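Local coordinates for protein dITP/XTP pyrophosphatase (Coxiella burnetii, PDB 3TQU) that probably hydrolyses non-canonical purine nucleoside triphosphates such as XTP, dITP and ITP to their monophosphates and diphosphate, clearing them from the nucleotide pool, at residues S118-H122 with Y159-F163; T76-L80 with A108-D114; L66-D71 with I125-E129; M4-A10 with E28-Q34. All blocks are in the same frame, centred on the assembly; numbering follows the deposited sequence. Where two conformers were deposited one is given.

Contact 1 of 4, residues S118-H122 with Y159-F163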
loop_
_atom_site.group_PDB
_atom_site.type_symbol
_atom_site.label_atom_id
_atom_site.label_comp_id
_atom_site.label_asym_id
_atom_site.label_seq_id
_atom_site.Cartn_x
_atom_site.Cartn_y
_atom_site.Cartn_z
ATOM N N SER A 118 -23.816 5.049 -1.798
ATOM C CA SER A 118 -22.733 4.215 -1.283
ATOM C C SER A 118 -21.492 5.032 -0.958
ATOM O O SER A 118 -21.145 5.962 -1.687
ATOM C CB SER A 118 -22.379 3.109 -2.280
ATOM O OG SER A 118 -23.465 2.212 -2.440
ATOM N N ALA A 119 -20.829 4.675 0.138
ATOM C CA ALA A 119 -19.630 5.375 0.569
ATOM C C ALA A 119 -18.775 4.461 1.434
ATOM O O ALA A 119 -19.245 3.435 1.919
ATOM C CB ALA A 119 -19.997 6.642 1.329
ATOM N N SER A 120 -17.516 4.837 1.618
ATOM C CA SER A 120 -16.606 4.065 2.449
ATOM C C SER A 120 -15.635 4.987 3.165
ATOM O O SER A 120 -15.205 6.001 2.608
ATOM C CB SER A 120 -15.821 3.062 1.601
ATOM O OG SER A 120 -16.692 2.236 0.852
ATOM N N PHE A 121 -15.318 4.644 4.410
ATOM C CA PHE A 121 -14.216 5.268 5.130
ATOM C C PHE A 121 -12.978 4.413 4.915
ATOM O O PHE A 121 -13.064 3.182 4.943
ATOM C CB PHE A 121 -14.506 5.325 6.630
ATOM C CG PHE A 121 -15.165 6.595 7.082
ATOM C CD1 PHE A 121 -14.550 7.820 6.882
ATOM C CD2 PHE A 121 -16.381 6.560 7.743
ATOM C CE1 PHE A 121 -15.151 8.991 7.310
ATOM C CE2 PHE A 121 -16.986 7.729 8.177
ATOM C CZ PHE A 121 -16.368 8.945 7.957
ATOM N N HIS A 122 -11.834 5.059 4.714
ATOM C CA HIS A 122 -10.577 4.346 4.526
ATOM C C HIS A 122 -9.542 4.813 5.531
ATOM O O HIS A 122 -9.430 6.009 5.810
ATOM C CB HIS A 122 -10.029 4.571 3.115
ATOM C CG HIS A 122 -10.904 4.028 2.034
ATOM N ND1 HIS A 122 -10.659 2.821 1.414
ATOM C CD2 HIS A 122 -12.026 4.525 1.460
ATOM C CE1 HIS A 122 -11.591 2.599 0.504
ATOM N NE2 HIS A 122 -12.432 3.619 0.511
ATOM N N TYR A 159 -17.363 13.543 9.342
ATOM C CA TYR A 159 -18.515 13.086 8.572
ATOM C C TYR A 159 -19.338 12.017 9.289
ATOM O O TYR A 159 -20.309 11.507 8.736
ATOM C CB TYR A 159 -18.067 12.558 7.207
ATOM C CG TYR A 159 -17.399 13.591 6.326
ATOM C CD1 TYR A 159 -18.139 14.598 5.718
ATOM C CD2 TYR A 159 -16.031 13.553 6.090
ATOM C CE1 TYR A 159 -17.531 15.547 4.909
ATOM C CE2 TYR A 159 -15.416 14.495 5.279
ATOM C CZ TYR A 159 -16.170 15.488 4.692
ATOM O OH TYR A 159 -15.559 16.425 3.887
ATOM N N ASP A 160 -18.953 11.687 10.517
ATOM C CA ASP A 160 -19.648 10.648 11.280
ATOM C C ASP A 160 -21.178 10.769 11.286
ATOM O O ASP A 160 -21.875 9.762 11.150
ATOM C CB ASP A 160 -19.111 10.565 12.713
ATOM C CG ASP A 160 -17.762 9.877 12.789
ATOM O OD1 ASP A 160 -17.344 9.276 11.776
ATOM O OD2 ASP A 160 -17.127 9.924 13.866
ATOM N N PRO A 161 -21.710 11.995 11.448
ATOM C CA PRO A 161 -23.167 12.168 11.507
ATOM C C PRO A 161 -23.920 11.763 10.232
ATOM O O PRO A 161 -25.115 11.488 10.318
ATOM C CB PRO A 161 -23.334 13.671 11.765
ATOM C CG PRO A 161 -22.065 14.078 12.433
ATOM C CD PRO A 161 -21.000 13.245 11.775
ATOM N N ILE A 162 -23.253 11.731 9.079
ATOM C CA ILE A 162 -23.932 11.333 7.844
ATOM C C ILE A 162 -23.465 9.986 7.292
ATOM O O ILE A 162 -23.850 9.597 6.191
ATOM C CB ILE A 162 -23.821 12.399 6.726
ATOM C CG1 ILE A 162 -22.354 12.701 6.406
ATOM C CG2 ILE A 162 -24.587 13.661 7.107
ATOM C CD1 ILE A 162 -22.171 13.637 5.219
ATOM N N PHE A 163 -22.642 9.273 8.053
ATOM C CA PHE A 163 -22.189 7.962 7.614
ATOM C C PHE A 163 -23.054 6.855 8.207
ATOM O O PHE A 163 -22.804 6.382 9.315
ATOM C CB PHE A 163 -20.721 7.736 7.959
ATOM C CG PHE A 163 -20.144 6.501 7.335
ATOM C CD1 PHE A 163 -19.738 6.508 6.011
ATOM C CD2 PHE A 163 -20.020 5.331 8.063
ATOM C CE1 PHE A 163 -19.212 5.368 5.426
ATOM C CE2 PHE A 163 -19.491 4.191 7.485
ATOM C CZ PHE A 163 -19.085 4.213 6.166
#

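Contact 2 of 4, residues T76-L80 with A108-D114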
loop_
_atom_site.group_PDB
_atom_site.type_symbol
_atom_site.label_atom_id
_atom_site.label_comp_id
_atom_site.label_asym_id
_atom_site.label_seq_id
_atom_site.Cartn_x
_atom_site.Cartn_y
_atom_site.Cartn_z
ATOM N N THR A 76 -14.818 8.230 0.960
ATOM C CA THR A 76 -14.964 8.140 -0.486
ATOM C C THR A 76 -16.419 7.852 -0.823
ATOM O O THR A 76 -17.029 6.956 -0.250
ATOM C CB THR A 76 -14.076 7.039 -1.092
ATOM O OG1 THR A 76 -14.482 5.761 -0.589
ATOM C CG2 THR A 76 -12.612 7.281 -0.747
ATOM N N ILE A 77 -16.972 8.618 -1.753
ATOM C CA ILE A 77 -18.375 8.467 -2.122
ATOM C C ILE A 77 -18.528 8.056 -3.582
ATOM O O ILE A 77 -18.096 8.763 -4.490
ATOM C CB ILE A 77 -19.164 9.752 -1.826
ATOM C CG1 ILE A 77 -19.068 10.080 -0.332
ATOM C CG2 ILE A 77 -20.610 9.595 -2.249
ATOM C CD1 ILE A 77 -19.713 11.401 0.067
ATOM N N ALA A 78 -19.152 6.900 -3.791
ATOM C CA ALA A 78 -19.265 6.305 -5.119
ATOM C C ALA A 78 -19.818 7.277 -6.158
ATOM O O ALA A 78 -19.240 7.441 -7.231
ATOM C CB ALA A 78 -20.108 5.034 -5.063
ATOM N N ALA A 79 -20.931 7.925 -5.834
ATOM C CA ALA A 79 -21.583 8.836 -6.768
ATOM C C ALA A 79 -20.731 10.064 -7.076
ATOM O O ALA A 79 -20.979 10.764 -8.055
ATOM C CB ALA A 79 -22.946 9.256 -6.242
ATOM N N LEU A 80 -19.734 10.324 -6.237
ATOM C CA LEU A 80 -18.860 11.478 -6.429
ATOM C C LEU A 80 -17.461 11.068 -6.880
ATOM O O LEU A 80 -16.486 11.771 -6.616
ATOM C CB LEU A 80 -18.772 12.309 -5.150
ATOM C CG LEU A 80 -20.096 12.843 -4.604
ATOM C CD1 LEU A 80 -19.858 13.697 -3.365
ATOM C CD2 LEU A 80 -20.833 13.633 -5.675
ATOM N N ALA A 108 -23.515 18.117 -2.693
ATOM C CA ALA A 108 -22.879 17.448 -3.822
ATOM C C ALA A 108 -23.677 16.233 -4.279
ATOM O O ALA A 108 -23.887 16.033 -5.474
ATOM C CB ALA A 108 -21.452 17.046 -3.467
ATOM N N LEU A 109 -24.117 15.417 -3.327
ATOM C CA LEU A 109 -24.951 14.265 -3.648
ATOM C C LEU A 109 -26.294 14.714 -4.214
ATOM O O LEU A 109 -26.771 14.177 -5.215
ATOM C CB LEU A 109 -25.154 13.381 -2.415
ATOM C CG LEU A 109 -24.053 12.351 -2.166
ATOM C CD1 LEU A 109 -24.302 11.590 -0.874
ATOM C CD2 LEU A 109 -23.962 11.392 -3.345
ATOM N N GLU A 110 -26.896 15.707 -3.568
ATOM C CA GLU A 110 -28.137 16.296 -4.051
ATOM C C GLU A 110 -28.020 16.700 -5.517
ATOM O O GLU A 110 -28.921 16.445 -6.315
ATOM C CB GLU A 110 -28.497 17.519 -3.208
ATOM C CG GLU A 110 -29.369 18.531 -3.930
ATOM C CD GLU A 110 -29.167 19.940 -3.410
ATOM O OE1 GLU A 110 -29.764 20.282 -2.368
ATOM O OE2 GLU A 110 -28.406 20.704 -4.042
ATOM N N ALA A 111 -26.901 17.331 -5.862
ATOM C CA ALA A 111 -26.686 17.845 -7.210
ATOM C C ALA A 111 -26.384 16.729 -8.203
ATOM O O ALA A 111 -26.796 16.787 -9.360
ATOM C CB ALA A 111 -25.566 18.879 -7.210
ATOM N N ALA A 112 -25.656 15.714 -7.747
ATOM C CA ALA A 112 -25.339 14.573 -8.594
ATOM C C ALA A 112 -26.601 13.774 -8.894
ATOM O O ALA A 112 -26.627 12.958 -9.815
ATOM C CB ALA A 112 -24.299 13.690 -7.925
ATOM N N ASP A 113 -27.644 14.030 -8.108
ATOM C CA ASP A 113 -28.898 13.285 -8.185
ATOM C C ASP A 113 -28.674 11.846 -8.640
ATOM O O ASP A 113 -29.258 11.392 -9.625
ATOM C CB ASP A 113 -29.903 13.990 -9.098
ATOM C CG ASP A 113 -31.335 13.812 -8.630
ATOM O OD1 ASP A 113 -32.230 13.674 -9.491
ATOM O OD2 ASP A 113 -31.565 13.812 -7.401
ATOM N N ASP A 114 -27.815 11.139 -7.914
ATOM C CA ASP A 114 -27.512 9.748 -8.214
ATOM C C ASP A 114 -28.004 8.871 -7.070
ATOM O O ASP A 114 -27.539 8.995 -5.937
ATOM C CB ASP A 114 -26.009 9.565 -8.424
ATOM C CG ASP A 114 -25.677 8.295 -9.182
ATOM O OD1 ASP A 114 -26.542 7.814 -9.942
ATOM O OD2 ASP A 114 -24.549 7.784 -9.022
#

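Contact 3 of 4, residues L66-D71 with I125-E129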
loop_
_atom_site.group_PDB
_atom_site.type_symbol
_atom_site.label_atom_id
_atom_site.label_comp_id
_atom_site.label_asym_id
_atom_site.label_seq_id
_atom_site.Cartn_x
_atom_site.Cartn_y
_atom_site.Cartn_z
ATOM N N LEU A 66 14.577 6.934 13.695
ATOM C CA LEU A 66 13.860 5.777 14.224
ATOM C C LEU A 66 12.837 5.283 13.206
ATOM O O LEU A 66 12.512 6.001 12.265
ATOM C CB LEU A 66 13.133 6.151 15.515
ATOM C CG LEU A 66 13.926 6.466 16.782
ATOM C CD1 LEU A 66 12.965 6.834 17.898
ATOM C CD2 LEU A 66 14.795 5.292 17.194
ATOM N N PRO A 67 12.329 4.053 13.392
ATOM C CA PRO A 67 11.178 3.602 12.602
ATOM C C PRO A 67 10.022 4.568 12.820
ATOM O O PRO A 67 9.927 5.154 13.894
ATOM C CB PRO A 67 10.842 2.242 13.218
ATOM C CG PRO A 67 12.110 1.785 13.858
ATOM C CD PRO A 67 12.790 3.026 14.343
ATOM N N ALA A 68 9.159 4.742 11.828
ATOM C CA ALA A 68 8.079 5.708 11.959
ATOM C C ALA A 68 6.788 5.161 11.377
ATOM O O ALA A 68 6.801 4.428 10.386
ATOM C CB ALA A 68 8.452 7.023 11.296
ATOM N N LEU A 69 5.675 5.523 12.003
ATOM C CA LEU A 69 4.366 5.058 11.580
ATOM C C LEU A 69 3.453 6.248 11.334
ATOM O O LEU A 69 3.371 7.163 12.161
ATOM C CB LEU A 69 3.766 4.144 12.648
ATOM C CG LEU A 69 2.439 3.447 12.344
ATOM C CD1 LEU A 69 2.319 2.177 13.167
ATOM C CD2 LEU A 69 1.251 4.377 12.595
ATOM N N ALA A 70 2.776 6.244 10.192
ATOM C CA ALA A 70 1.833 7.304 9.878
ATOM C C ALA A 70 0.584 6.721 9.237
ATOM O O ALA A 70 0.595 5.587 8.759
ATOM C CB ALA A 70 2.473 8.330 8.955
ATOM N N ASP A 71 -0.497 7.491 9.236
ATOM C CA ASP A 71 -1.706 7.061 8.553
ATOM C C ASP A 71 -2.308 8.213 7.772
ATOM O O ASP A 71 -2.046 9.380 8.065
ATOM C CB ASP A 71 -2.741 6.525 9.547
ATOM C CG ASP A 71 -3.663 7.613 10.074
ATOM O OD1 ASP A 71 -3.431 8.105 11.197
ATOM O OD2 ASP A 71 -4.624 7.977 9.363
ATOM N N ILE A 125 -2.424 2.781 7.028
ATOM C CA ILE A 125 -1.293 2.950 7.925
ATOM C C ILE A 125 -0.030 2.493 7.215
ATOM O O ILE A 125 -0.015 1.443 6.567
ATOM C CB ILE A 125 -1.487 2.117 9.213
ATOM C CG1 ILE A 125 -2.699 2.631 9.990
ATOM C CG2 ILE A 125 -0.233 2.149 10.082
ATOM C CD1 ILE A 125 -3.041 1.812 11.221
ATOM N N ALA A 126 1.023 3.293 7.318
ATOM C CA ALA A 126 2.320 2.902 6.787
ATOM C C ALA A 126 3.342 2.882 7.911
ATOM O O ALA A 126 3.452 3.839 8.675
ATOM C CB ALA A 126 2.759 3.848 5.676
ATOM N N LEU A 127 4.073 1.778 8.016
ATOM C CA LEU A 127 5.160 1.661 8.981
ATOM C C LEU A 127 6.480 1.477 8.242
ATOM O O LEU A 127 6.661 0.500 7.514
ATOM C CB LEU A 127 4.912 0.475 9.917
ATOM C CG LEU A 127 6.027 0.152 10.910
ATOM C CD1 LEU A 127 6.392 1.388 11.715
ATOM C CD2 LEU A 127 5.628 -1.003 11.824
HETATM N N MSE A 128 7.393 2.431 8.421
HETATM C CA MSE A 128 8.700 2.390 7.767
HETATM C C MSE A 128 9.796 2.024 8.763
HETATM O O MSE A 128 9.836 2.567 9.863
HETATM C CB MSE A 128 9.025 3.757 7.160
HETATM C CG MSE A 128 8.020 4.250 6.136
HETATM SE SE MSE A 128 8.559 3.807 4.323
HETATM C CE MSE A 128 10.065 5.037 4.141
ATOM N N GLU A 129 10.683 1.111 8.380
ATOM C CA GLU A 129 11.822 0.762 9.224
ATOM C C GLU A 129 12.788 1.940 9.308
ATOM O O GLU A 129 13.327 2.241 10.371
ATOM C CB GLU A 129 12.535 -0.482 8.696
ATOM C CG GLU A 129 13.686 -0.945 9.570
ATOM C CD GLU A 129 13.266 -1.200 11.006
ATOM O OE1 GLU A 129 12.068 -1.472 11.242
ATOM O OE2 GLU A 129 14.135 -1.126 11.902
#

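Contact 4 of 4, residues M4-A10 with E28-Q34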
loop_
_atom_site.group_PDB
_atom_site.type_symbol
_atom_site.label_atom_id
_atom_site.label_comp_id
_atom_site.label_asym_id
_atom_site.label_seq_id
_atom_site.Cartn_x
_atom_site.Cartn_y
_atom_site.Cartn_z
HETATM N N MSE A 4 13.242 -2.236 24.600
HETATM C CA MSE A 4 11.974 -1.635 24.204
HETATM C C MSE A 4 12.072 -1.055 22.797
HETATM O O MSE A 4 12.860 -0.147 22.543
HETATM C CB MSE A 4 11.564 -0.545 25.201
HETATM C CG MSE A 4 10.297 0.225 24.837
HETATM SE SE MSE A 4 8.637 -0.522 25.564
HETATM C CE MSE A 4 9.230 -0.853 27.395
ATOM N N LEU A 5 11.275 -1.598 21.883
ATOM C CA LEU A 5 11.207 -1.085 20.521
ATOM C C LEU A 5 10.580 0.305 20.524
ATOM O O LEU A 5 9.498 0.502 21.073
ATOM C CB LEU A 5 10.385 -2.030 19.642
ATOM C CG LEU A 5 10.179 -1.637 18.177
ATOM C CD1 LEU A 5 11.514 -1.410 17.481
ATOM C CD2 LEU A 5 9.370 -2.698 17.455
ATOM N N GLU A 6 11.269 1.267 19.915
ATOM C CA GLU A 6 10.766 2.633 19.823
ATOM C C GLU A 6 10.304 2.966 18.407
ATOM O O GLU A 6 11.077 2.859 17.454
ATOM C CB GLU A 6 11.841 3.630 20.259
ATOM C CG GLU A 6 12.193 3.571 21.736
ATOM C CD GLU A 6 13.195 4.639 22.132
ATOM O OE1 GLU A 6 14.149 4.881 21.362
ATOM O OE2 GLU A 6 13.022 5.246 23.209
ATOM N N ILE A 7 9.045 3.367 18.273
ATOM C CA ILE A 7 8.515 3.775 16.977
ATOM C C ILE A 7 7.926 5.177 17.061
ATOM O O ILE A 7 7.156 5.480 17.966
ATOM C CB ILE A 7 7.444 2.792 16.464
ATOM C CG1 ILE A 7 8.006 1.369 16.398
ATOM C CG2 ILE A 7 6.941 3.216 15.090
ATOM C CD1 ILE A 7 6.979 0.323 16.009
ATOM N N VAL A 8 8.299 6.032 16.116
ATOM C CA VAL A 8 7.801 7.401 16.089
ATOM C C VAL A 8 6.436 7.472 15.421
ATOM O O VAL A 8 6.230 6.900 14.352
ATOM C CB VAL A 8 8.770 8.343 15.343
ATOM C CG1 VAL A 8 8.143 9.720 15.168
ATOM C CG2 VAL A 8 10.093 8.444 16.086
ATOM N N LEU A 9 5.509 8.174 16.064
ATOM C CA LEU A 9 4.189 8.415 15.505
ATOM C C LEU A 9 4.171 9.801 14.872
ATOM O O LEU A 9 4.425 10.798 15.546
ATOM C CB LEU A 9 3.129 8.335 16.609
ATOM C CG LEU A 9 1.671 8.156 16.175
ATOM C CD1 LEU A 9 1.467 6.790 15.532
ATOM C CD2 LEU A 9 0.737 8.321 17.366
ATOM N N ALA A 10 3.876 9.866 13.578
ATOM C CA ALA A 10 3.904 11.139 12.864
ATOM C C ALA A 10 2.772 12.078 13.292
ATOM O O ALA A 10 2.893 13.298 13.191
ATOM C CB ALA A 10 3.867 10.904 11.358
ATOM N N GLU A 28 6.003 -5.068 23.804
ATOM C CA GLU A 28 7.080 -4.199 24.263
ATOM C C GLU A 28 7.438 -3.169 23.200
ATOM O O GLU A 28 8.523 -3.216 22.614
ATOM C CB GLU A 28 8.316 -5.010 24.653
ATOM C CG GLU A 28 8.103 -5.903 25.858
ATOM C CD GLU A 28 7.411 -5.179 26.995
ATOM O OE1 GLU A 28 6.240 -5.509 27.279
ATOM O OE2 GLU A 28 8.036 -4.281 27.601
ATOM N N ILE A 29 6.516 -2.245 22.954
ATOM C CA ILE A 29 6.730 -1.174 21.990
ATOM C C ILE A 29 6.298 0.164 22.577
ATOM O O ILE A 29 5.261 0.259 23.237
ATOM C CB ILE A 29 5.957 -1.421 20.682
ATOM C CG1 ILE A 29 6.358 -2.764 20.069
ATOM C CG2 ILE A 29 6.206 -0.291 19.696
ATOM C CD1 ILE A 29 5.714 -3.034 18.727
ATOM N N LYS A 30 7.099 1.196 22.334
ATOM C CA LYS A 30 6.789 2.533 22.817
ATOM C C LYS A 30 6.666 3.504 21.653
ATOM O O LYS A 30 7.627 3.725 20.914
ATOM C CB LYS A 30 7.872 3.022 23.779
ATOM C CG LYS A 30 7.657 4.442 24.288
ATOM C CD LYS A 30 8.875 4.941 25.052
ATOM C CE LYS A 30 9.194 4.042 26.236
ATOM N NZ LYS A 30 10.453 4.451 26.922
ATOM N N PHE A 31 5.481 4.080 21.488
ATOM C CA PHE A 31 5.280 5.077 20.445
ATOM C C PHE A 31 5.585 6.483 20.949
ATOM O O PHE A 31 5.146 6.880 22.030
ATOM C CB PHE A 31 3.864 4.989 19.881
ATOM C CG PHE A 31 3.675 3.850 18.926
ATOM C CD1 PHE A 31 3.859 4.033 17.567
ATOM C CD2 PHE A 31 3.340 2.588 19.389
ATOM C CE1 PHE A 31 3.694 2.977 16.681
ATOM C CE2 PHE A 31 3.179 1.534 18.510
ATOM C CZ PHE A 31 3.357 1.730 17.157
ATOM N N ILE A 32 6.344 7.228 20.156
ATOM C CA ILE A 32 6.735 8.582 20.511
ATOM C C ILE A 32 6.281 9.545 19.425
ATOM O O ILE A 32 6.690 9.421 18.271
ATOM C CB ILE A 32 8.260 8.690 20.660
ATOM C CG1 ILE A 32 8.777 7.616 21.622
ATOM C CG2 ILE A 32 8.652 10.090 21.118
ATOM C CD1 ILE A 32 10.280 7.579 21.737
ATOM N N PRO A 33 5.421 10.506 19.786
ATOM C CA PRO A 33 4.955 11.494 18.809
ATOM C C PRO A 33 6.143 12.240 18.210
ATOM O O PRO A 33 7.103 12.536 18.926
ATOM C CB PRO A 33 4.091 12.441 19.654
ATOM C CG PRO A 33 3.665 11.620 20.831
ATOM C CD PRO A 33 4.824 10.709 21.117
ATOM N N GLN A 34 6.089 12.530 16.914
ATOM C CA GLN A 34 7.207 13.190 16.254
ATOM C C GLN A 34 7.504 14.542 16.889
ATOM O O GLN A 34 8.627 15.034 16.816
ATOM C CB GLN A 34 6.961 13.338 14.751
ATOM C CG GLN A 34 5.837 14.287 14.375
ATOM C CD GLN A 34 5.646 14.380 12.876
ATOM O OE1 GLN A 34 6.104 13.515 12.126
ATOM N NE2 GLN A 34 4.969 15.431 12.427
HETATM O O HOH W 1 10.868 -4.513 22.268
#

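Contact 1 of 4, residues S118-H122 with Y159-F163
This is a buried, largely aromatic packing contact, in which the start of strand 118-128 lies against the short 3-10 turn that leads into strand 163-165. No hydrogen bond links the two segments; side chains bridge a gap whose nearest CA atoms, those of Ala119 and Phe163, are still 7.9 Å apart. The centre is the pair Phe121 and Phe163. Their ring centroids lie 4.6 Å apart with the planes inclined at 49°, and CE2 of Phe121 sits over one face of the Phe163 ring, 3.5 Å from its CG. The far end of the Phe163 ring reaches back to the strand, where its CE1 lies 4.4 Å from CB of Ala119 and 4.2 Å from CA of Ser120. Tyr159, Asp160 and the ring of His185, which stacks on Phe121, belong to the predicted substrate site of this HAM1-family enzyme, so the aromatic pair probably lies along the wall of that pocket. The turn holds its shape through Ile162 N to Tyr159 O (3.0 Å) and Phe163 N to Asp160 O (3.2 Å). Around Phe121, CZ meets Tyr159 CB at 4.1 Å and CE2 lies 3.9 Å from Asp160 OD1. The polar ends are held elsewhere: Asp160 makes a salt bridge with Lys180, and the Tyr159 hydroxyl hydrogen-bonds to the backbone oxygen of Ser88.

Contact 2 of 4, residues T76-L80 with A108-D114
Ala108, on the last turns of helix 98-112, opens the contact by setting its CB 3.7 Å from CD1 of Leu80. Leu109 follows and does the most work: its CD2 reaches among three side chains, 3.7 Å from Ala79 CB, 4.0 Å from Ile77 CG2 and 4.3 Å from Leu80 CG. One turn after Ala108, bonded to it through Ala112 N to Ala108 O (2.9 Å), Ala112 brings CB to 4.1 Å from Leu80 CD2. The helix ends at Ala112; Asp113, with positive phi, turns the chain so that Asp114 lies beside the 3-10 turn with OD2 3.5 Å from Ala79 CB. That turn, closed by Leu80 N to Ile77 O (2.9 Å), follows the end of strand 68-77. The helix thus packs its C-terminal end on the tip of the central sheet, with Leu109 and Ile77 both reaching Ile147 of strand 137-147. With apolar side chains making most contacts and no hydrogen bond across, the join depends on apolar burial and close fit.

Contact 3 of 4, residues L66-D71 with I125-E129
Leu69 lays its CD2 3.7 Å from CG2 of Ile125 and its CB 3.9 Å from CD1 of Leu127, so one leucine spans two residues of the facing strand. All three lie on the same face of the sheet, where helix 185-199 packs against Leu69 and Ile125. The other face carries Ala68, Ala70, Ala126 and Met128, a selenomethionine; the small alanines at 68 and 70 let helix 49-64 come close through its own alanines. Strands 68-71 and 125-128 run antiparallel at 165°, their axes 4.6 Å apart at the closest point. Two hydrogen-bonded pairs mark the register. Ala68 N donates to Met128 O (3.0 Å) and Met128 N to Ala68 O (2.9 Å); Ala70 N donates to Ala126 O (2.9 Å) and Ala126 N to Ala70 O (2.7 Å). Between them sits the non-hydrogen-bonded pair Leu69 and Leu127, and Asp71 opposite Ile125 is another, with CB of Asp71 3.9 Å from CG1 of Ile125. These are central strands of the mixed sheet of the HAM1 fold: 5-9 flanks one side and 137-147 the other. Asp71 directs its carboxylate to Lys16 in a salt bridge, at the predicted substrate site. Main-chain bonds hold the strands together but would survive a two-residue shift, so the register probably rests on side-chain packing such as that of Leu69 and on the rest of the fold.

Contact 4 of 4, residues M4-A10 with E28-Q34
Parallel strands 5-9 and 29-33 are matched residue for residue, from Leu5 beside Ile29 to Leu9 beside Pro33, and on the face of Leu5, Ile7 and Leu9 their side chains interlock. There the Phe31 ring is the large bump: its CE1 presses to 3.6 Å from Ile7 CG2, while its CD1 lies 4.2 Å from Leu9 CD1, so the ring occupies the hollow between those two side chains. Ile29 fits the next one, with CG2 3.8 Å from Ile7 CD1 and CD1 3.9 Å from Leu5 CD2. The other face is looser, with Glu6 OE2 3.9 Å from Ile32 CD1, though Val8 CG1 settles 3.8 Å from Gln34 CB. The backbone bonds step from strand to strand, as in Lys30 N to Leu5 O (2.8 Å) and Ile7 N to Lys30 O (3.0 Å). At the N-terminal end Leu5 N donates to Glu28 O (3.3 Å), and a water bridges them, 3.0 Å from Leu5 N and 2.7 Å from Glu28 O. The pair forms a beta-alpha-beta unit with helix 14-23, whose Leu17 and Met20 cover Phe31; Val8 faces helix 49-64, and strand 5-9 separates the sheet's outermost strand 29-33 from strand 68-77.

Overall arrangement
All four contacts build on one mixed sheet, two on each side of the chain's centre, toward opposite ends of the long strands 68-77 and 118-128. Contacts 3 and 4, centres 10 Å apart, join directly: Leu69 N lies 2.8 Å from Val8 O. At the other end of those strands, contacts 1 and 2 have centres 13 Å apart, with Ser120 O 2.8 Å from Thr76 N. Centres of contacts 2 and 4 are farthest apart, 40 Å. Between the two ends lies a calcium held by Glu44 and Asp72, the latter the predicted proton acceptor and Mg(2+) ligand, so calcium probably occupies the Mg(2+) position, about 7 Å from the Asp71 side chain and 11 Å from that of Tyr159.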